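Side-chain contacts in triacylglycerol lipase (Yarrowia lipolytica, PDB 3O0D), which probably hydrolyses the ester bonds of triacylglycerols, as an extracellular glycosylated lipase of the alpha/beta-hydrolase superfamily: residues A[64-69]-A[124-129]; A[83-88]-A[134-139]; A[197-202]-A[207-212]. One frame throughout, in Å; residues are numbered along the deposited sequence. Where two conformers were deposited one is given.

Interaction 1 of 3, residues A[64-69]-A[124-129]; sequences LIFDVS and LVHNGF
Phe-66 lays its ring over the backbone of Gly-128, whose CA stands above the middle of one face, 3.9 Å from the ring centroid, in a CH-pi contact. The fit depends on the missing side chain, because a CB at Gly-128 would run into Phe-66 CE2. His-126 meets the same ring with its edge: its CE1 comes to 3.8 Å from Phe-66 CZ in an offset edge-to-face stack, the planes 72° apart. Phe-129 adds an oblique touch, CE1 against Phe-66 CE1 at 4.1 Å.

The imidazole is fixed by its place as N-cap of helix 127-150. With CG anti to the backbone N (chi1 -176°), ND1 faces Phe-129 N and accepts from it at 3.3 Å, close to the ring plane, and Phe-129 CE2 covers the rim of one face. Phe-66 is carried by a type I turn closed by Asp-67 N to Leu-64 O at 3.1 Å. Farther out, Ser-132 OG probably shares its one proton between hydrogen bonds to the Phe-66 and Gly-128 carbonyls, and Leu-163 and Ile-98 touch the Phe-66 side chain. The arrangement fastens the turn leading into sheet strand 68-75 to the capped N-terminus of a helix in the alpha/beta-hydrolase fold.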
loop_
_atom_site.group_PDB
_atom_site.type_symbol
_atom_site.label_atom_id
_atom_site.label_comp_id
_atom_site.label_asym_id
_atom_site.label_seq_id
_atom_site.Cartn_x
_atom_site.Cartn_y
_atom_site.Cartn_z
ATOM N N LEU A 64 -17.367 8.194 5.824
ATOM C CA LEU A 64 -17.081 7.237 6.892
ATOM C C LEU A 64 -15.603 7.302 7.151
ATOM O O LEU A 64 -14.839 7.738 6.226
ATOM C CB LEU A 64 -17.440 5.834 6.463
ATOM C CG LEU A 64 -18.928 5.732 6.096
ATOM C CD1 LEU A 64 -19.249 4.376 5.429
ATOM C CD2 LEU A 64 -19.795 5.964 7.376
ATOM N N ILE A 65 -15.241 6.886 8.367
ATOM C CA ILE A 65 -13.865 7.001 8.861
ATOM C C ILE A 65 -12.908 6.164 8.016
ATOM O O ILE A 65 -11.752 6.521 7.871
ATOM C CB ILE A 65 -13.748 6.638 10.370
ATOM C CG1 ILE A 65 -12.331 6.850 10.823
ATOM C CG2 ILE A 65 -14.142 5.196 10.659
ATOM C CD1 ILE A 65 -11.968 8.348 10.836
ATOM N N PHE A 66 -13.413 5.097 7.421
ATOM C CA PHE A 66 -12.514 4.285 6.522
ATOM C C PHE A 66 -12.668 4.516 5.032
ATOM O O PHE A 66 -12.165 3.690 4.206
ATOM C CB PHE A 66 -12.698 2.842 6.864
ATOM C CG PHE A 66 -12.035 2.455 8.147
ATOM C CD1 PHE A 66 -10.662 2.203 8.194
ATOM C CD2 PHE A 66 -12.781 2.308 9.310
ATOM C CE1 PHE A 66 -10.062 1.850 9.351
ATOM C CE2 PHE A 66 -12.175 1.925 10.495
ATOM C CZ PHE A 66 -10.842 1.732 10.553
ATOM N N ASP A 67 -13.280 5.600 4.658
ATOM C CA ASP A 67 -13.439 5.940 3.253
ATOM C C ASP A 67 -12.119 6.512 2.675
ATOM O O ASP A 67 -11.208 6.914 3.428
ATOM C CB ASP A 67 -14.519 6.945 3.057
ATOM C CG ASP A 67 -15.929 6.296 3.041
ATOM O OD1 ASP A 67 -16.060 5.044 3.005
ATOM O OD2 ASP A 67 -16.871 7.095 2.997
ATOM N N VAL A 68 -12.064 6.529 1.343
ATOM C CA VAL A 68 -10.813 6.763 0.642
ATOM C C VAL A 68 -10.914 7.887 -0.368
ATOM O O VAL A 68 -12.020 8.280 -0.851
ATOM C CB VAL A 68 -10.277 5.437 -0.020
ATOM C CG1 VAL A 68 -9.922 4.375 0.969
ATOM C CG2 VAL A 68 -11.288 4.971 -1.058
ATOM N N SER A 69 -9.761 8.404 -0.833
ATOM C CA SER A 69 -9.689 9.394 -1.861
ATOM C C SER A 69 -8.434 8.930 -2.695
ATOM O O SER A 69 -7.704 8.058 -2.237
ATOM C CB SER A 69 -9.363 10.763 -1.340
ATOM O OG SER A 69 -10.487 11.248 -0.505
ATOM N N LEU A 124 -9.956 -13.904 6.383
ATOM C CA LEU A 124 -10.666 -12.932 7.157
ATOM C C LEU A 124 -9.855 -11.612 7.259
ATOM O O LEU A 124 -8.623 -11.655 7.488
ATOM C CB LEU A 124 -10.893 -13.464 8.576
ATOM C CG LEU A 124 -11.648 -14.809 8.707
ATOM C CD1 LEU A 124 -11.883 -15.136 10.167
ATOM C CD2 LEU A 124 -12.927 -14.742 8.012
ATOM N N VAL A 125 -10.563 -10.509 7.101
ATOM C CA VAL A 125 -9.944 -9.210 7.071
ATOM C C VAL A 125 -10.741 -8.180 7.863
ATOM O O VAL A 125 -12.001 -8.180 7.907
ATOM C CB VAL A 125 -9.835 -8.778 5.648
ATOM C CG1 VAL A 125 -8.836 -9.687 4.897
ATOM C CG2 VAL A 125 -11.165 -8.936 5.041
ATOM N N HIS A 126 -9.988 -7.260 8.462
ATOM C CA HIS A 126 -10.587 -6.201 9.274
ATOM C C HIS A 126 -11.730 -5.514 8.538
ATOM O O HIS A 126 -11.656 -5.096 7.354
ATOM C CB HIS A 126 -9.387 -5.262 9.482
ATOM C CG HIS A 126 -9.582 -4.058 10.378
ATOM N ND1 HIS A 126 -10.125 -2.878 9.920
ATOM C CD2 HIS A 126 -8.993 -3.752 11.572
ATOM C CE1 HIS A 126 -10.003 -1.939 10.862
ATOM N NE2 HIS A 126 -9.290 -2.440 11.864
ATOM N N ASN A 127 -12.871 -5.404 9.206
ATOM C CA ASN A 127 -14.048 -4.909 8.522
ATOM C C ASN A 127 -13.921 -3.465 8.046
ATOM O O ASN A 127 -14.549 -3.022 7.073
ATOM C CB ASN A 127 -15.246 -5.020 9.495
ATOM C CG ASN A 127 -16.545 -4.589 8.859
ATOM N N GLY A 128 -13.114 -2.691 8.731
ATOM C CA GLY A 128 -12.827 -1.364 8.300
ATOM C C GLY A 128 -12.043 -1.347 6.955
ATOM O O GLY A 128 -12.309 -0.519 6.137
ATOM N N PHE A 129 -11.037 -2.210 6.860
ATOM C CA PHE A 129 -10.142 -2.237 5.629
ATOM C C PHE A 129 -10.954 -2.759 4.471
ATOM O O PHE A 129 -10.763 -2.299 3.342
ATOM C CB PHE A 129 -8.919 -3.123 5.860
ATOM C CG PHE A 129 -8.001 -2.564 6.953
ATOM C CD1 PHE A 129 -7.897 -1.193 7.130
ATOM C CD2 PHE A 129 -7.304 -3.414 7.783
ATOM C CE1 PHE A 129 -7.134 -0.697 8.140
ATOM C CE2 PHE A 129 -6.498 -2.873 8.832
ATOM C CZ PHE A 129 -6.444 -1.517 8.961
#

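Interaction 2 of 3, residues A[83-88]-A[134-139]; sequences LVIRGT and NNTYNQ. With NAG (2-acetamido-2-deoxy-beta-D-glucopyranose), chain I; NAG (2-acetamido-2-deoxy-beta-D-glucopyranose), chain H.
The ring of Tyr-137 has the amide nitrogen ND2 of its neighbour Asn-138 and the acetamido oxygen O7 of the chain H sugar at its edge, in its plane, while the methyl of that acetamido group comes in obliquely, with C8 at 3.5 Å from Tyr-137 CE1. With an alanine here the ring beside O7 and C8 would be gone, and the acetamido group of the chain H sugar would probably be freer to turn. The Asn-138 amide is itself engaged: ND2 donates to O6 of the chain I sugar at 2.9 Å, with an N-H...O angle of 153°. That sugar is the N-linked residue of Asn-134, joined through ND2 to C1 at 1.5 Å, so asparagines one helical turn apart hold it by a covalent link and a hydrogen bond. Asn-134 OD1, in turn, accepts from Ala-112 N.

The other flank of helix 127-150 packs on strand 80-87 of the central sheet, the helix-on-sheet layering of the alpha/beta-hydrolase fold. Ile-85 and Thr-136 reach toward each other tip to tip, Ile-85 CD1 to Thr-136 CG2 at 3.8 Å. Thr-136 directs this methyl anti to its backbone N and keeps OG1 beside that nitrogen (chi1 -48°), where the buried hydroxyl is hydrogen-bonded to Ser-132 O. Leu-83 CD2 touches Thr-136 CG2 more loosely at 4.3 Å, and Phe-171, Ala-167, Val-68 and Phe-59 surround this apolar seam. Beside it Gln-139 curls back along the helix, NE2 giving a hydrogen bond to Asn-135 O at 3.2 Å from above the carbonyl plane, and another to Val-68 O.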
loop_
_atom_site.group_PDB
_atom_site.type_symbol
_atom_site.label_atom_id
_atom_site.label_comp_id
_atom_site.label_asym_id
_atom_site.label_seq_id
_atom_site.Cartn_x
_atom_site.Cartn_y
_atom_site.Cartn_z
ATOM N N LEU A 83 -3.244 3.278 -9.998
ATOM C CA LEU A 83 -4.353 3.573 -9.090
ATOM C C LEU A 83 -3.665 3.897 -7.711
ATOM O O LEU A 83 -2.932 3.097 -7.205
ATOM C CB LEU A 83 -5.202 2.325 -8.931
ATOM C CG LEU A 83 -6.324 2.534 -7.857
ATOM C CD1 LEU A 83 -7.200 3.732 -8.187
ATOM C CD2 LEU A 83 -7.154 1.235 -7.847
ATOM N N VAL A 84 -3.982 5.105 -7.196
ATOM C CA VAL A 84 -3.294 5.547 -5.980
ATOM C C VAL A 84 -4.415 5.893 -5.006
ATOM O O VAL A 84 -5.382 6.557 -5.384
ATOM C CB VAL A 84 -2.548 6.805 -6.274
ATOM C CG1 VAL A 84 -1.977 7.468 -4.945
ATOM C CG2 VAL A 84 -1.311 6.487 -7.245
ATOM N N ILE A 85 -4.233 5.371 -3.790
ATOM C CA ILE A 85 -5.340 5.505 -2.796
ATOM C C ILE A 85 -4.755 6.040 -1.479
ATOM O O ILE A 85 -3.610 5.774 -1.118
ATOM C CB ILE A 85 -5.914 4.187 -2.492
ATOM C CG1 ILE A 85 -6.205 3.338 -3.807
ATOM C CG2 ILE A 85 -7.336 4.421 -1.793
ATOM C CD1 ILE A 85 -6.404 1.807 -3.522
ATOM N N ARG A 86 -5.590 6.787 -0.742
ATOM C CA ARG A 86 -5.199 7.275 0.568
ATOM C C ARG A 86 -6.484 7.175 1.405
ATOM O O ARG A 86 -7.547 6.981 0.872
ATOM C CB ARG A 86 -4.733 8.770 0.481
ATOM C CG ARG A 86 -5.671 9.692 -0.350
ATOM C CD ARG A 86 -5.806 11.147 -0.015
ATOM N NE ARG A 86 -5.934 11.506 1.371
ATOM C CZ ARG A 86 -6.159 12.756 1.765
ATOM N NH1 ARG A 86 -6.295 13.731 0.865
ATOM N NH2 ARG A 86 -6.243 13.026 3.051
ATOM N N GLY A 87 -6.350 7.266 2.699
ATOM C CA GLY A 87 -7.553 7.546 3.578
ATOM C C GLY A 87 -8.016 8.949 3.422
ATOM O O GLY A 87 -7.226 9.911 3.371
ATOM N N THR A 88 -9.371 9.171 3.390
ATOM C CA THR A 88 -9.821 10.501 3.322
ATOM C C THR A 88 -9.624 11.323 4.636
ATOM O O THR A 88 -9.243 12.532 4.565
ATOM C CB THR A 88 -11.348 10.565 2.980
ATOM O OG1 THR A 88 -11.536 9.839 1.735
ATOM C CG2 THR A 88 -11.780 12.062 2.756
ATOM N N ASN A 134 -13.772 -1.481 -0.470
ATOM C CA ASN A 134 -15.020 -1.300 -1.173
ATOM C C ASN A 134 -15.276 0.042 -1.655
ATOM O O ASN A 134 -15.862 0.230 -2.722
ATOM C CB ASN A 134 -16.196 -1.791 -0.251
ATOM C CG ASN A 134 -16.870 -2.991 -0.771
ATOM O OD1 ASN A 134 -16.265 -4.011 -1.103
ATOM N ND2 ASN A 134 -18.225 -2.892 -0.766
ATOM N N ASN A 135 -14.928 1.027 -0.836
ATOM C CA ASN A 135 -15.113 2.376 -1.160
ATOM C C ASN A 135 -14.219 2.765 -2.342
ATOM O O ASN A 135 -14.560 3.613 -3.129
ATOM C CB ASN A 135 -14.883 3.295 0.098
ATOM C CG ASN A 135 -15.341 4.653 -0.115
ATOM O OD1 ASN A 135 -16.572 4.933 -0.488
ATOM N ND2 ASN A 135 -14.488 5.594 0.136
ATOM N N THR A 136 -13.072 2.150 -2.440
ATOM C CA THR A 136 -12.241 2.412 -3.661
ATOM C C THR A 136 -12.959 1.814 -4.931
ATOM O O THR A 136 -13.173 2.536 -5.888
ATOM C CB THR A 136 -10.857 1.761 -3.574
ATOM O OG1 THR A 136 -10.236 2.041 -2.338
ATOM C CG2 THR A 136 -9.917 2.328 -4.739
ATOM N N TYR A 137 -13.394 0.582 -4.822
ATOM C CA TYR A 137 -14.045 -0.122 -5.947
ATOM C C TYR A 137 -15.290 0.668 -6.422
ATOM O O TYR A 137 -15.496 0.984 -7.626
ATOM C CB TYR A 137 -14.352 -1.544 -5.551
ATOM C CG TYR A 137 -14.882 -2.333 -6.733
ATOM C CD1 TYR A 137 -14.030 -3.082 -7.544
ATOM C CD2 TYR A 137 -16.208 -2.238 -7.070
ATOM C CE1 TYR A 137 -14.520 -3.753 -8.672
ATOM C CE2 TYR A 137 -16.710 -2.884 -8.196
ATOM C CZ TYR A 137 -15.855 -3.643 -8.983
ATOM O OH TYR A 137 -16.398 -4.304 -10.077
ATOM N N ASN A 138 -16.132 1.056 -5.443
ATOM C CA ASN A 138 -17.343 1.727 -5.827
ATOM C C ASN A 138 -17.157 3.056 -6.407
ATOM O O ASN A 138 -18.043 3.517 -7.131
ATOM C CB ASN A 138 -18.342 1.789 -4.645
ATOM C CG ASN A 138 -18.826 0.421 -4.212
ATOM O OD1 ASN A 138 -19.184 0.246 -3.043
ATOM N ND2 ASN A 138 -18.872 -0.540 -5.103
ATOM N N GLN A 139 -15.990 3.753 -6.140
ATOM C CA GLN A 139 -15.758 5.048 -6.725
ATOM C C GLN A 139 -15.009 5.041 -8.072
ATOM O O GLN A 139 -15.147 5.951 -8.865
ATOM C CB GLN A 139 -14.934 5.941 -5.771
ATOM C CG GLN A 139 -15.718 6.386 -4.447
ATOM C CD GLN A 139 -14.886 7.324 -3.643
ATOM O OE1 GLN A 139 -14.813 8.527 -3.920
ATOM N NE2 GLN A 139 -14.210 6.781 -2.672
HETATM C C1 NAG I . -19.073 -3.953 -1.277
HETATM C C2 NAG I . -20.044 -4.502 -0.238
HETATM C C3 NAG I . -21.086 -5.331 -0.981
HETATM C C4 NAG I . -21.727 -4.624 -2.176
HETATM C C5 NAG I . -20.653 -4.049 -3.098
HETATM C C6 NAG I . -21.136 -3.056 -4.146
HETATM C C7 NAG I . -19.144 -4.872 1.985
HETATM C C8 NAG I . -18.504 -5.767 2.974
HETATM N N2 NAG I . -19.398 -5.337 0.745
HETATM O O3 NAG I . -22.095 -5.809 -0.074
HETATM O O4 NAG I . -22.435 -5.645 -2.868
HETATM O O5 NAG I . -19.726 -3.283 -2.328
HETATM O O6 NAG I . -20.169 -3.077 -5.174
HETATM O O7 NAG I . -19.428 -3.735 2.312
HETATM C C1 NAG H . -14.037 -7.216 -11.596
HETATM C C2 NAG H . -12.832 -6.498 -12.245
HETATM C C3 NAG H . -12.847 -6.804 -13.738
HETATM C C4 NAG H . -12.869 -8.316 -13.987
HETATM C C5 NAG H . -14.113 -8.838 -13.310
HETATM C C6 NAG H . -14.477 -10.314 -13.561
HETATM C C7 NAG H . -12.138 -4.385 -11.196
HETATM C C8 NAG H . -12.251 -2.889 -11.175
HETATM N N2 NAG H . -12.878 -5.041 -12.097
HETATM O O3 NAG H . -11.682 -6.194 -14.327
HETATM O O4 NAG H . -13.025 -8.551 -15.390
HETATM O O5 NAG H . -13.958 -8.580 -11.897
HETATM O O6 NAG H . -13.321 -11.059 -13.422
HETATM O O7 NAG H . -11.426 -4.978 -10.404
#

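Interaction 3 of 3, residues A[197-202]-A[207-212]; sequences FANWVD and GQENPD
Asp-202 and Pro-211 form the buried part of this contact, their side chains crossing at about a right angle with Asp-202 OD2 3.7 Å from Pro-211 CD. Both oxygens of the carboxylate are bonded: OD1 accepts from Ser-245 N, and OD2 accepts at 2.6 Å from a water. The same water accepts from Asn-199 ND2 at 2.9 Å and from Asn-210 N, also at 2.9 Å, so a single molecule ties two helix side chains to the loop backbone. The bonds from Ser-245 N and the water probably limit the rotation of the Asp-202 carboxylate beside the proline ring.

Helix 195-206 ends at Gly-207, whose positive phi (84°) turns the chain into the loop before strand 222-227, and the loop passes back beside Asp-202 and Asn-199. Only a weak backbone bond crosses here, Gly-207 N to Asp-202 O at 3.2 Å.

Glu-209 and Asn-199 make the more exposed side. Glu-209, its chain extended beyond CG, brings its carboxylate over Asn-199, the amide and carboxylate planes stacked 13° apart and OE2 at 3.5 Å from Asn-199 CB. No hydrogen bond joins these two; the charge is answered instead by a salt bridge from Lys-203 NZ to OE2, while OE1 is hydrogen-bonded to Tyr-2 OH. Gln-208 and Asn-210, both exposed, start their side chains away from the helix.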
loop_
_atom_site.group_PDB
_atom_site.type_symbol
_atom_site.label_atom_id
_atom_site.label_comp_id
_atom_site.label_asym_id
_atom_site.label_seq_id
_atom_site.Cartn_x
_atom_site.Cartn_y
_atom_site.Cartn_z
ATOM N N PHE A 197 -5.629 -15.330 5.800
ATOM C CA PHE A 197 -5.512 -14.325 4.764
ATOM C C PHE A 197 -4.011 -14.123 4.414
ATOM O O PHE A 197 -3.629 -14.168 3.242
ATOM C CB PHE A 197 -6.124 -13.027 5.262
ATOM C CG PHE A 197 -5.899 -11.843 4.351
ATOM C CD1 PHE A 197 -6.624 -11.659 3.204
ATOM C CD2 PHE A 197 -4.867 -10.938 4.661
ATOM C CE1 PHE A 197 -6.404 -10.554 2.393
ATOM C CE2 PHE A 197 -4.598 -9.777 3.833
ATOM C CZ PHE A 197 -5.345 -9.587 2.739
ATOM N N ALA A 198 -3.182 -13.970 5.432
ATOM C CA ALA A 198 -1.749 -13.621 5.164
ATOM C C ALA A 198 -1.099 -14.753 4.342
ATOM O O ALA A 198 -0.361 -14.493 3.405
ATOM C CB ALA A 198 -1.043 -13.446 6.497
ATOM N N ASN A 199 -1.327 -16.012 4.721
ATOM C CA ASN A 199 -0.688 -17.114 4.034
ATOM C C ASN A 199 -1.246 -17.323 2.641
ATOM O O ASN A 199 -0.477 -17.695 1.711
ATOM C CB ASN A 199 -0.765 -18.379 4.883
ATOM C CG ASN A 199 0.076 -18.283 6.152
ATOM O OD1 ASN A 199 -0.381 -18.652 7.247
ATOM N ND2 ASN A 199 1.331 -17.799 6.022
ATOM N N TRP A 200 -2.526 -16.998 2.459
ATOM C CA TRP A 200 -3.158 -17.127 1.198
ATOM C C TRP A 200 -2.607 -16.061 0.234
ATOM O O TRP A 200 -2.252 -16.374 -0.925
ATOM C CB TRP A 200 -4.664 -17.055 1.373
ATOM C CG TRP A 200 -5.425 -16.929 0.035
ATOM C CD1 TRP A 200 -5.687 -17.961 -0.850
ATOM C CD2 TRP A 200 -6.013 -15.784 -0.513
ATOM N NE1 TRP A 200 -6.386 -17.500 -1.907
ATOM C CE2 TRP A 200 -6.597 -16.165 -1.746
ATOM C CE3 TRP A 200 -6.109 -14.446 -0.114
ATOM C CZ2 TRP A 200 -7.297 -15.259 -2.554
ATOM C CZ3 TRP A 200 -6.782 -13.554 -0.925
ATOM C CH2 TRP A 200 -7.357 -13.957 -2.142
ATOM N N VAL A 201 -2.479 -14.810 0.742
ATOM C CA VAL A 201 -1.841 -13.710 -0.016
ATOM C C VAL A 201 -0.407 -14.136 -0.405
ATOM O O VAL A 201 -0.010 -13.895 -1.567
ATOM C CB VAL A 201 -1.835 -12.448 0.794
ATOM C CG1 VAL A 201 -0.891 -11.362 0.087
ATOM C CG2 VAL A 201 -3.280 -11.917 0.892
ATOM N N ASP A 202 0.351 -14.763 0.470
ATOM C CA ASP A 202 1.741 -15.156 0.134
ATOM C C ASP A 202 1.666 -16.216 -1.016
ATOM O O ASP A 202 2.423 -16.191 -1.952
ATOM C CB ASP A 202 2.469 -15.750 1.311
ATOM C CG ASP A 202 3.051 -14.715 2.273
ATOM O OD1 ASP A 202 2.902 -13.486 1.965
ATOM O OD2 ASP A 202 3.577 -15.105 3.368
ATOM N N GLY A 207 3.723 -17.493 -4.567
ATOM C CA GLY A 207 3.568 -18.879 -4.986
ATOM C C GLY A 207 3.750 -19.980 -3.932
ATOM O O GLY A 207 3.598 -21.148 -4.282
ATOM N N GLN A 208 4.089 -19.666 -2.669
ATOM C CA GLN A 208 4.218 -20.702 -1.621
ATOM C C GLN A 208 4.106 -19.986 -0.319
ATOM O O GLN A 208 4.244 -18.723 -0.308
ATOM C CB GLN A 208 5.561 -21.405 -1.728
ATOM C CG GLN A 208 6.771 -20.483 -1.548
ATOM C CD GLN A 208 8.097 -21.216 -1.616
ATOM O OE1 GLN A 208 8.769 -21.433 -0.589
ATOM N NE2 GLN A 208 8.487 -21.606 -2.822
ATOM N N GLU A 209 3.901 -20.747 0.760
ATOM C CA GLU A 209 4.043 -20.190 2.098
ATOM C C GLU A 209 5.497 -20.008 2.417
ATOM O O GLU A 209 6.369 -20.582 1.771
ATOM C CB GLU A 209 3.331 -20.986 3.203
ATOM C CG GLU A 209 1.839 -21.075 2.985
ATOM C CD GLU A 209 1.062 -21.596 4.222
ATOM O OE1 GLU A 209 1.649 -21.829 5.299
ATOM O OE2 GLU A 209 -0.171 -21.754 4.109
ATOM N N ASN A 210 5.748 -19.115 3.360
ATOM C CA ASN A 210 7.074 -18.784 3.803
ATOM C C ASN A 210 8.037 -18.557 2.594
ATOM O O ASN A 210 9.114 -19.210 2.521
ATOM C CB ASN A 210 7.603 -19.755 4.867
ATOM C CG ASN A 210 8.874 -19.218 5.558
ATOM O OD1 ASN A 210 9.075 -17.970 5.647
ATOM N ND2 ASN A 210 9.751 -20.138 6.025
ATOM N N PRO A 211 7.653 -17.636 1.694
ATOM C CA PRO A 211 8.389 -17.348 0.439
ATOM C C PRO A 211 9.720 -16.626 0.693
ATOM O O PRO A 211 9.875 -15.896 1.681
ATOM C CB PRO A 211 7.478 -16.444 -0.337
ATOM C CG PRO A 211 6.664 -15.698 0.775
ATOM C CD PRO A 211 6.414 -16.829 1.788
ATOM N N ASP A 212 10.650 -16.855 -0.201
ATOM C CA ASP A 212 11.929 -16.140 -0.195
ATOM C C ASP A 212 11.610 -14.777 -0.866
ATOM O O ASP A 212 11.327 -14.665 -2.078
ATOM C CB ASP A 212 13.000 -16.977 -0.928
ATOM C CG ASP A 212 14.303 -16.216 -1.141
ATOM O OD1 ASP A 212 14.474 -15.026 -0.665
ATOM O OD2 ASP A 212 15.116 -16.782 -1.890
HETATM O O HOH W 1 3.448 -17.581 4.082
#

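How the interactions relate
Interactions 1 and 2, with centres 10 Å apart, both use helix 127-150, interaction 1 at its N-terminus against the turn before strand 68-75, interaction 2 about two turns on against strand 80-87. They join directly: Ser-69 OG lies 2.8 Å from Thr-88 OG1 and Ser-69 O 2.9 Å from Arg-86 N, both probable hydrogen bonds. Both also border the probable catalytic nucleophile elbow: Ile-85 touches its residues, and Phe-66 and Phe-129 pack on Leu-163 in the helix that follows. Interaction 3 is farther off, its centre 23 Å from interaction 1, yet Phe-197 CB reaches Leu-124 O at 3.6 Å. A bound potassium ion lies about 8 Å from the side chains of both Phe-129 and Asp-202.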